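Local structure of histidine acid phosphatase (Bifidobacterium longum subsp. infantis, 6RXD) at residues E40-H45 and R396-E401; D186-H191 and Q372-D377; A443-W448 and L471-E476. The protein probably removes phosphate groups from inositol polyphosphates such as phytate, as a histidine acid phosphatase of the multiple inositol polyphosphate phosphatase subfamily. One frame throughout, in Å; residues are numbered along the deposited sequence.

Contact 1: residues E40-H45 and R396-E401; sequences ESMARH and RFAHAE
The guanidinium of Arg396 is met at its edge, where Glu40 OE1 and the backbone O of Ser41 lie close to its plane. NH1 and NH2 of Arg396 both grip Glu40 OE1 at 3.0 Å, an end-on salt bridge to one oxygen, with the carboxylate turned 38° from the guanidinium. NH1 spends its other hydrogen on Ser41 O in a straighter bond (158°). That carbonyl also accepts from Arg396 N at 3.2 Å, the two donors arriving on opposite faces of its plane. An arginine suits the place because its chain, extended from CG to NE, carries several N-H groups back along the neighbouring strand.

Over one face of the Arg44 guanidinium lies the methyl of Ala400, its CB 3.5 Å from NE, a side chain small enough to rest against that face, toward its rim; NH1 of Arg44 bonds to Ser12 O. CG of Arg44 lies over one face of the His45 ring, and His399 ND1 sits at that ring's edge, 4.0 Å from His45 CD2. A water ties His45 NE2, Arg44 NE and Ala400 N together, and Ser138 holds His399 NE2.

The backbones pair as parallel strands, with Ala43 N to Arg396 O at 2.9 Å and Ala398 N to Ala43 O at 2.8 Å. Their C-terminal ends bring Arg44-His45 beside His399-Ala400-Glu401, consistent with the RH and HAE active-site signatures of histidine acid phosphatases. Strand 445-453 flanks 34-44 on its other edge; helix 400-410 packs on Met42, and helix 372-386 on Glu40 and Arg396.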
loop_
_atom_site.group_PDB
_atom_site.type_symbol
_atom_site.label_atom_id
_atom_site.label_comp_id
_atom_site.label_asym_id
_atom_site.label_seq_id
_atom_site.Cartn_x
_atom_site.Cartn_y
_atom_site.Cartn_z
ATOM N N GLU A 40 16.984 7.903 -0.329
ATOM C CA GLU A 40 15.699 8.149 -0.980
ATOM C C GLU A 40 14.695 7.070 -0.638
ATOM O O GLU A 40 15.057 6.003 -0.157
ATOM C CB GLU A 40 15.857 8.242 -2.495
ATOM C CG GLU A 40 16.385 6.977 -3.126
ATOM C CD GLU A 40 16.433 7.070 -4.624
ATOM O OE1 GLU A 40 15.559 7.736 -5.217
ATOM O OE2 GLU A 40 17.366 6.486 -5.215
ATOM N N SER A 41 13.429 7.363 -0.898
ATOM C CA SER A 41 12.367 6.460 -0.483
ATOM C C SER A 41 11.156 6.561 -1.382
ATOM O O SER A 41 10.953 7.561 -2.078
ATOM C CB SER A 41 11.936 6.806 0.940
ATOM O OG SER A 41 11.219 8.024 0.932
ATOM N N MET A 42 10.340 5.516 -1.371
ATOM C CA MET A 42 8.958 5.665 -1.803
ATOM C C MET A 42 8.134 4.859 -0.820
ATOM O O MET A 42 8.448 3.699 -0.534
ATOM C CB MET A 42 8.745 5.165 -3.237
ATOM C CG MET A 42 7.321 5.399 -3.774
ATOM S SD MET A 42 6.109 4.139 -3.269
ATOM C CE MET A 42 6.693 2.704 -4.187
ATOM N N ALA A 43 7.085 5.480 -0.298
ATOM C CA ALA A 43 6.218 4.839 0.679
ATOM C C ALA A 43 4.770 4.965 0.270
ATOM O O ALA A 43 4.337 6.008 -0.228
ATOM C CB ALA A 43 6.415 5.473 2.064
ATOM N N ARG A 44 4.021 3.885 0.481
ATOM C CA ARG A 44 2.574 3.916 0.371
ATOM C C ARG A 44 2.008 4.757 1.511
ATOM O O ARG A 44 2.622 4.876 2.569
ATOM C CB ARG A 44 2.052 2.479 0.468
ATOM C CG ARG A 44 0.544 2.339 0.345
ATOM C CD ARG A 44 0.095 0.921 0.627
ATOM N NE ARG A 44 -1.349 0.815 0.460
ATOM C CZ ARG A 44 -2.071 -0.223 0.857
ATOM N NH1 ARG A 44 -1.482 -1.249 1.478
ATOM N NH2 ARG A 44 -3.380 -0.218 0.657
ATOM N N HIS A 45 0.848 5.359 1.288
ATOM C CA HIS A 45 0.166 6.096 2.355
ATOM C C HIS A 45 -0.109 5.167 3.539
ATOM O O HIS A 45 -0.085 3.940 3.412
ATOM C CB HIS A 45 -1.153 6.654 1.820
ATOM C CG HIS A 45 -2.110 5.585 1.393
ATOM N ND1 HIS A 45 -2.840 4.837 2.291
ATOM C CD2 HIS A 45 -2.427 5.115 0.163
ATOM C CE1 HIS A 45 -3.572 3.953 1.632
ATOM N NE2 HIS A 45 -3.340 4.103 0.340
ATOM N N ARG A 396 9.323 10.133 -1.210
ATOM C CA ARG A 396 8.141 10.074 -2.076
ATOM C C ARG A 396 7.016 9.309 -1.401
ATOM O O ARG A 396 7.270 8.328 -0.693
ATOM C CB ARG A 396 8.468 9.341 -3.385
ATOM C CG ARG A 396 9.643 9.887 -4.191
ATOM C CD ARG A 396 10.015 8.868 -5.244
ATOM N NE ARG A 396 11.167 9.255 -6.067
ATOM C CZ ARG A 396 12.430 8.980 -5.762
ATOM N NH1 ARG A 396 12.722 8.329 -4.643
ATOM N NH2 ARG A 396 13.407 9.360 -6.582
ATOM N N PHE A 397 5.780 9.744 -1.656
ATOM C CA PHE A 397 4.594 9.178 -1.008
ATOM C C PHE A 397 3.519 8.880 -2.031
ATOM O O PHE A 397 3.167 9.736 -2.837
ATOM C CB PHE A 397 4.087 10.135 0.078
ATOM C CG PHE A 397 5.110 10.375 1.137
ATOM C CD1 PHE A 397 5.152 9.574 2.265
ATOM C CD2 PHE A 397 6.114 11.325 0.942
ATOM C CE1 PHE A 397 6.135 9.744 3.219
ATOM C CE2 PHE A 397 7.107 11.503 1.888
ATOM C CZ PHE A 397 7.125 10.716 3.025
ATOM N N ALA A 398 3.020 7.646 -2.016
ATOM C CA ALA A 398 2.168 7.173 -3.096
ATOM C C ALA A 398 1.216 6.077 -2.627
ATOM O O ALA A 398 0.626 6.185 -1.557
ATOM C CB ALA A 398 3.032 6.702 -4.285
ATOM N N HIS A 399 1.087 5.013 -3.415
ATOM C CA HIS A 399 -0.048 4.093 -3.284
ATOM C C HIS A 399 0.305 2.626 -3.431
ATOM O O HIS A 399 1.392 2.276 -3.892
ATOM C CB HIS A 399 -1.085 4.461 -4.351
ATOM C CG HIS A 399 -1.415 5.915 -4.359
ATOM N ND1 HIS A 399 -2.458 6.440 -3.631
ATOM C CD2 HIS A 399 -0.794 6.964 -4.952
ATOM C CE1 HIS A 399 -2.476 7.755 -3.785
ATOM N NE2 HIS A 399 -1.478 8.096 -4.580
ATOM N N ALA A 400 -0.630 1.752 -3.071
ATOM C CA ALA A 400 -0.432 0.328 -3.324
ATOM C C ALA A 400 -0.255 0.083 -4.810
ATOM O O ALA A 400 0.484 -0.818 -5.221
ATOM C CB ALA A 400 -1.607 -0.473 -2.795
ATOM N N GLU A 401 -0.943 0.886 -5.619
ATOM C CA GLU A 401 -0.847 0.773 -7.066
ATOM C C GLU A 401 0.524 1.191 -7.574
ATOM O O GLU A 401 0.867 0.936 -8.733
ATOM C CB GLU A 401 -1.933 1.626 -7.741
ATOM C CG GLU A 401 -3.348 1.048 -7.634
ATOM C CD GLU A 401 -3.975 1.196 -6.246
ATOM O OE1 GLU A 401 -4.960 0.483 -5.977
ATOM O OE2 GLU A 401 -3.504 2.021 -5.427
HETATM O O HOH W 1 8.751 7.972 1.561
HETATM O O HOH W 2 -2.932 2.401 -1.649
#

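Contact 2: residues D186-H191 and Q372-D377; sequences DTLYFH and QPLLDD
Thr187 and Phe190 pack on Pro373 and Leu374 in an apolar contact without direct hydrogen bonds, where the end of helix 185-188 and the following loop meet the first turn of helix 372-386. Leu374 is the central piece: its CB lies 3.9 Å from Phe190 CE2, while its CD1 touches Leu188 CD2 at 4.1 Å. With CG anti to the backbone N (chi1 179°), the leucine wraps its carbons about Thr187 O. Thr187 O, 3.6 Å from Leu374 CB, is buried by this packing and finds no hydrogen-bond partner, probably a cost that the surrounding apolar contacts repay.

Pro373 fits a helix's opening turn, where the missing N-H costs nothing, and its CB rests 3.5 Å from Asp186 O. Helix 372-386 leads directly into strand 391-398, a helix-to-strand step in the alpha/beta domain of histidine phosphatases, and Leu188 reaches over to Arg396 and Ala398 of that strand.

Threonine offers both a methyl and a hydroxyl. CG2, beside its own backbone N, lies 3.7 Å from Pro373 O and also touches Asp377 CB. OG1 of Thr187 instead donates to a water oxygen 2.8 Å away. The same water donates in turn to Asp377 OD2, an oxygen that also takes the salt bridge from Arg396 NH2.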
loop_
_atom_site.group_PDB
_atom_site.type_symbol
_atom_site.label_atom_id
_atom_site.label_comp_id
_atom_site.label_asym_id
_atom_site.label_seq_id
_atom_site.Cartn_x
_atom_site.Cartn_y
_atom_site.Cartn_z
ATOM N N ASP A 186 3.905 11.250 -12.619
ATOM C CA ASP A 186 4.548 10.393 -13.609
ATOM C C ASP A 186 5.324 9.281 -12.926
ATOM O O ASP A 186 5.466 8.188 -13.465
ATOM C CB ASP A 186 5.498 11.187 -14.508
ATOM C CG ASP A 186 4.768 12.151 -15.420
ATOM O OD1 ASP A 186 3.526 12.065 -15.497
ATOM O OD2 ASP A 186 5.446 12.981 -16.068
ATOM N N THR A 187 5.821 9.557 -11.730
ATOM C CA THR A 187 6.567 8.521 -11.013
ATOM C C THR A 187 5.775 7.922 -9.861
ATOM O O THR A 187 6.124 6.856 -9.370
ATOM C CB THR A 187 7.901 9.042 -10.456
ATOM O OG1 THR A 187 7.642 10.043 -9.471
ATOM C CG2 THR A 187 8.781 9.627 -11.565
ATOM N N LEU A 188 4.720 8.604 -9.423
ATOM C CA LEU A 188 3.966 8.144 -8.266
ATOM C C LEU A 188 2.486 7.876 -8.552
ATOM O O LEU A 188 1.722 7.556 -7.642
ATOM C CB LEU A 188 4.106 9.141 -7.112
ATOM C CG LEU A 188 5.555 9.467 -6.708
ATOM C CD1 LEU A 188 5.587 10.604 -5.689
ATOM C CD2 LEU A 188 6.248 8.235 -6.135
ATOM N N TYR A 189 2.089 8.005 -9.812
ATOM C CA TYR A 189 0.731 7.651 -10.219
ATOM C C TYR A 189 0.764 7.231 -11.684
ATOM O O TYR A 189 -0.057 7.668 -12.492
ATOM C CB TYR A 189 -0.210 8.840 -10.015
ATOM C CG TYR A 189 -1.618 8.477 -9.585
ATOM C CD1 TYR A 189 -2.679 8.517 -10.491
ATOM C CD2 TYR A 189 -1.892 8.122 -8.271
ATOM C CE1 TYR A 189 -3.968 8.206 -10.092
ATOM C CE2 TYR A 189 -3.184 7.807 -7.861
ATOM C CZ TYR A 189 -4.213 7.859 -8.776
ATOM O OH TYR A 189 -5.488 7.542 -8.375
ATOM N N PHE A 190 1.723 6.368 -12.015
ATOM C CA PHE A 190 1.981 5.983 -13.401
ATOM C C PHE A 190 0.943 5.025 -13.963
ATOM O O PHE A 190 0.972 4.704 -15.152
ATOM C CB PHE A 190 3.386 5.361 -13.536
ATOM C CG PHE A 190 3.743 4.401 -12.424
ATOM C CD1 PHE A 190 3.116 3.154 -12.320
ATOM C CD2 PHE A 190 4.706 4.746 -11.491
ATOM C CE1 PHE A 190 3.444 2.272 -11.281
ATOM C CE2 PHE A 190 5.035 3.874 -10.453
ATOM C CZ PHE A 190 4.405 2.637 -10.354
ATOM N N HIS A 191 0.022 4.579 -13.115
ATOM C CA HIS A 191 -0.910 3.519 -13.488
ATOM C C HIS A 191 -2.192 4.070 -14.116
ATOM O O HIS A 191 -3.019 3.310 -14.613
ATOM C CB HIS A 191 -1.230 2.640 -12.272
ATOM C CG HIS A 191 -1.846 3.395 -11.133
ATOM N ND1 HIS A 191 -1.146 4.312 -10.382
ATOM C CD2 HIS A 191 -3.110 3.387 -10.650
ATOM C CE1 HIS A 191 -1.955 4.828 -9.464
ATOM N NE2 HIS A 191 -3.150 4.286 -9.610
ATOM N N GLN A 372 8.469 1.378 -14.333
ATOM C CA GLN A 372 9.768 1.814 -14.850
ATOM C C GLN A 372 10.103 3.302 -14.621
ATOM O O GLN A 372 11.239 3.612 -14.273
ATOM C CB GLN A 372 9.930 1.439 -16.325
ATOM C CG GLN A 372 11.369 1.558 -16.839
ATOM C CD GLN A 372 12.309 0.583 -16.157
ATOM O OE1 GLN A 372 12.005 -0.604 -16.025
ATOM N NE2 GLN A 372 13.448 1.085 -15.692
ATOM N N PRO A 373 9.124 4.219 -14.785
ATOM C CA PRO A 373 9.463 5.626 -14.526
ATOM C C PRO A 373 9.943 5.865 -13.098
ATOM O O PRO A 373 10.757 6.771 -12.880
ATOM C CB PRO A 373 8.133 6.358 -14.734
ATOM C CG PRO A 373 7.348 5.479 -15.645
ATOM C CD PRO A 373 7.792 4.073 -15.405
ATOM N N LEU A 374 9.429 5.100 -12.136
ATOM C CA LEU A 374 9.845 5.270 -10.746
ATOM C C LEU A 374 11.240 4.694 -10.530
ATOM O O LEU A 374 12.095 5.319 -9.885
ATOM C CB LEU A 374 8.849 4.610 -9.791
ATOM C CG LEU A 374 9.224 4.711 -8.308
ATOM C CD1 LEU A 374 9.386 6.166 -7.873
ATOM C CD2 LEU A 374 8.155 4.011 -7.474
ATOM N N LEU A 375 11.481 3.507 -11.074
ATOM C CA LEU A 375 12.815 2.912 -11.016
ATOM C C LEU A 375 13.823 3.811 -11.739
ATOM O O LEU A 375 14.926 4.030 -11.241
ATOM C CB LEU A 375 12.811 1.501 -11.611
ATOM C CG LEU A 375 14.170 0.790 -11.645
ATOM C CD1 LEU A 375 14.836 0.810 -10.268
ATOM C CD2 LEU A 375 13.970 -0.643 -12.124
ATOM N N ASP A 376 13.437 4.352 -12.894
ATOM C CA ASP A 376 14.280 5.332 -13.580
ATOM C C ASP A 376 14.614 6.497 -12.653
ATOM O O ASP A 376 15.761 6.934 -12.591
ATOM C CB ASP A 376 13.593 5.893 -14.838
ATOM C CG ASP A 376 13.555 4.903 -15.991
ATOM O OD1 ASP A 376 14.249 3.864 -15.935
ATOM O OD2 ASP A 376 12.831 5.189 -16.973
ATOM N N ASP A 377 13.623 7.009 -11.934
ATOM C CA ASP A 377 13.866 8.168 -11.080
ATOM C C ASP A 377 14.693 7.815 -9.845
ATOM O O ASP A 377 15.456 8.650 -9.345
ATOM C CB ASP A 377 12.557 8.828 -10.636
ATOM C CG ASP A 377 12.755 10.275 -10.244
ATOM O OD1 ASP A 377 13.232 11.050 -11.100
ATOM O OD2 ASP A 377 12.471 10.638 -9.081
HETATM O O HOH W 3 9.962 10.729 -8.126
#

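Contact 3: residues A443-W448 and L471-E476; sequences AANVQW and LYNENE
Asn445 and Asn473 bind each other twice. Asn473 N donates to Asn445 O at 2.8 Å, and Asn445 N donates to the side-chain OD1 of Asn473 at 2.9 Å, nearly end-on to the amide C=O. The side chain thus takes up an N-H just where its own backbone turns away. Further along, Gln447 and Leu471 form an antiparallel hydrogen-bonded pair, and beside them Val446 CG2 touches Tyr472 CD1 at 3.8 Å.

Residues 472-475 make a type I' turn that joins strands 467-472 and 475-477 in a tight beta hairpin. Both central residues take positive phi, a region asparagine enters readily (51° at Asn473) and Glu474 shares (65°).

Behind this pairing, Asn445 ND2 donates to Ala443 O at 3.0 Å. Its OD1 accepts from Gln447 NE2 and from a water that itself accepts from Glu474 N. An alanine in place of Asn445 would probably leave Gln447 NE2 and that water without their shared acceptor, and the Ala443 carbonyl without its donor. Further out, Tyr16 OH bonds both Asn445 ND2 and Glu474 OE1, Arg118 holds Gln447 OE1, and Tyr472 OH reaches Val439 O.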
loop_
_atom_site.group_PDB
_atom_site.type_symbol
_atom_site.label_atom_id
_atom_site.label_comp_id
_atom_site.label_asym_id
_atom_site.label_seq_id
_atom_site.Cartn_x
_atom_site.Cartn_y
_atom_site.Cartn_z
ATOM N N ALA A 443 1.606 1.672 4.648
ATOM C CA ALA A 443 2.894 2.372 4.757
ATOM C C ALA A 443 4.089 1.583 4.225
ATOM O O ALA A 443 5.228 1.860 4.580
ATOM C CB ALA A 443 3.159 2.849 6.216
ATOM N N ALA A 444 3.838 0.613 3.356
ATOM C CA ALA A 444 4.931 -0.132 2.732
ATOM C C ALA A 444 5.918 0.842 2.119
ATOM O O ALA A 444 5.522 1.832 1.530
ATOM C CB ALA A 444 4.387 -1.075 1.640
ATOM N N ASN A 445 7.208 0.553 2.241
ATOM C CA ASN A 445 8.183 1.476 1.703
ATOM C C ASN A 445 9.485 0.818 1.280
ATOM O O ASN A 445 9.901 -0.206 1.832
ATOM C CB ASN A 445 8.446 2.632 2.685
ATOM C CG ASN A 445 9.044 2.170 4.001
ATOM O OD1 ASN A 445 10.262 2.200 4.194
ATOM N ND2 ASN A 445 8.191 1.731 4.908
ATOM N N VAL A 446 10.118 1.425 0.287
ATOM C CA VAL A 446 11.442 1.018 -0.136
ATOM C C VAL A 446 12.346 2.216 0.089
ATOM O O VAL A 446 11.984 3.334 -0.266
ATOM C CB VAL A 446 11.448 0.637 -1.630
ATOM C CG1 VAL A 446 12.883 0.461 -2.138
ATOM C CG2 VAL A 446 10.614 -0.647 -1.860
ATOM N N GLN A 447 13.502 1.994 0.702
ATOM C CA GLN A 447 14.474 3.069 0.907
ATOM C C GLN A 447 15.842 2.619 0.400
ATOM O O GLN A 447 16.227 1.457 0.581
ATOM C CB GLN A 447 14.556 3.425 2.393
ATOM C CG GLN A 447 13.227 3.920 2.983
ATOM C CD GLN A 447 13.372 4.431 4.392
ATOM O OE1 GLN A 447 14.319 5.154 4.711
ATOM N NE2 GLN A 447 12.430 4.059 5.250
ATOM N N TRP A 448 16.575 3.521 -0.245
ATOM C CA TRP A 448 17.946 3.209 -0.651
ATOM C C TRP A 448 18.872 4.208 0.000
ATOM O O TRP A 448 18.583 5.413 -0.009
ATOM C CB TRP A 448 18.131 3.349 -2.163
ATOM C CG TRP A 448 17.462 2.309 -3.018
ATOM C CD1 TRP A 448 16.671 1.273 -2.611
ATOM C CD2 TRP A 448 17.530 2.232 -4.443
ATOM N NE1 TRP A 448 16.240 0.555 -3.707
ATOM C CE2 TRP A 448 16.756 1.125 -4.842
ATOM C CE3 TRP A 448 18.181 2.992 -5.419
ATOM C CZ2 TRP A 448 16.604 0.760 -6.187
ATOM C CZ3 TRP A 448 18.032 2.635 -6.755
ATOM C CH2 TRP A 448 17.254 1.522 -7.122
ATOM N N LEU A 471 16.590 -1.026 2.012
ATOM C CA LEU A 471 15.667 -1.500 3.051
ATOM C C LEU A 471 14.276 -1.608 2.444
ATOM O O LEU A 471 13.857 -0.721 1.710
ATOM C CB LEU A 471 15.607 -0.520 4.232
ATOM C CG LEU A 471 16.862 -0.062 4.980
ATOM C CD1 LEU A 471 16.460 0.602 6.308
ATOM C CD2 LEU A 471 17.838 -1.173 5.226
ATOM N N TYR A 472 13.556 -2.688 2.748
ATOM C CA TYR A 472 12.194 -2.897 2.264
ATOM C C TYR A 472 11.352 -3.105 3.514
ATOM O O TYR A 472 11.596 -4.043 4.293
ATOM C CB TYR A 472 12.159 -4.150 1.391
ATOM C CG TYR A 472 10.828 -4.505 0.748
ATOM C CD1 TYR A 472 9.844 -3.551 0.498
ATOM C CD2 TYR A 472 10.566 -5.820 0.392
ATOM C CE1 TYR A 472 8.625 -3.911 -0.109
ATOM C CE2 TYR A 472 9.373 -6.193 -0.202
ATOM C CZ TYR A 472 8.409 -5.243 -0.455
ATOM O OH TYR A 472 7.245 -5.642 -1.072
ATOM N N ASN A 473 10.403 -2.203 3.740
ATOM C CA ASN A 473 9.652 -2.165 4.989
ATOM C C ASN A 473 10.589 -2.168 6.201
ATOM O O ASN A 473 10.320 -2.794 7.236
ATOM C CB ASN A 473 8.618 -3.302 5.016
ATOM C CG ASN A 473 7.673 -3.246 3.821
ATOM O OD1 ASN A 473 7.368 -2.165 3.330
ATOM N ND2 ASN A 473 7.207 -4.406 3.350
ATOM N N GLU A 474 11.691 -1.437 6.035
ATOM C CA GLU A 474 12.726 -1.242 7.047
ATOM C C GLU A 474 13.500 -2.497 7.443
ATOM O O GLU A 474 14.208 -2.506 8.451
ATOM C CB GLU A 474 12.192 -0.457 8.250
ATOM C CG GLU A 474 12.121 1.049 7.948
ATOM C CD GLU A 474 11.473 1.850 9.055
ATOM O OE1 GLU A 474 10.248 1.702 9.240
ATOM O OE2 GLU A 474 12.182 2.634 9.734
ATOM N N ASN A 475 13.395 -3.546 6.631
ATOM C CA ASN A 475 14.298 -4.685 6.749
ATOM C C ASN A 475 15.377 -4.552 5.690
ATOM O O ASN A 475 15.072 -4.296 4.528
ATOM C CB ASN A 475 13.543 -5.997 6.531
ATOM C CG ASN A 475 12.477 -6.233 7.575
ATOM O OD1 ASN A 475 12.755 -6.200 8.780
ATOM N ND2 ASN A 475 11.243 -6.453 7.125
ATOM N N GLU A 476 16.635 -4.715 6.084
ATOM C CA GLU A 476 17.721 -4.689 5.103
ATOM C C GLU A 476 17.663 -5.951 4.268
ATOM O O GLU A 476 17.619 -7.070 4.802
ATOM C CB GLU A 476 19.082 -4.557 5.802
ATOM C CG GLU A 476 20.269 -4.414 4.838
ATOM C CD GLU A 476 21.534 -3.982 5.558
ATOM O OE1 GLU A 476 21.564 -4.106 6.800
ATOM O OE2 GLU A 476 22.484 -3.502 4.896
HETATM O O HOH W 4 12.327 0.443 3.990
HETATM O O HOH W 5 12.779 4.897 8.038
#

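How the contacts relate
Contacts 1 and 3 are buried and belong to one sheet, since strand 34-44 of contact 1 lies beside strand 445-453 of contact 3; Arg44 N reaches Ala444 O at 2.8 Å. Contact 2 is only partly buried and farther from the chain centre, between helix 185-188 with its following loop and helix 372-386. Chemistry follows place: backbone pairing carries both sheet contacts, with a salt bridge added in contact 1 and side-chain amides in contact 3, whereas contact 2 relies on apolar packing and a bridging water. Besides sharing a salt bridge, contacts 1 and 2 meet where the rings of His399 and Tyr189 pack edge-to-face, while contacts 2 and 3 meet where Leu375 packs on Trp448.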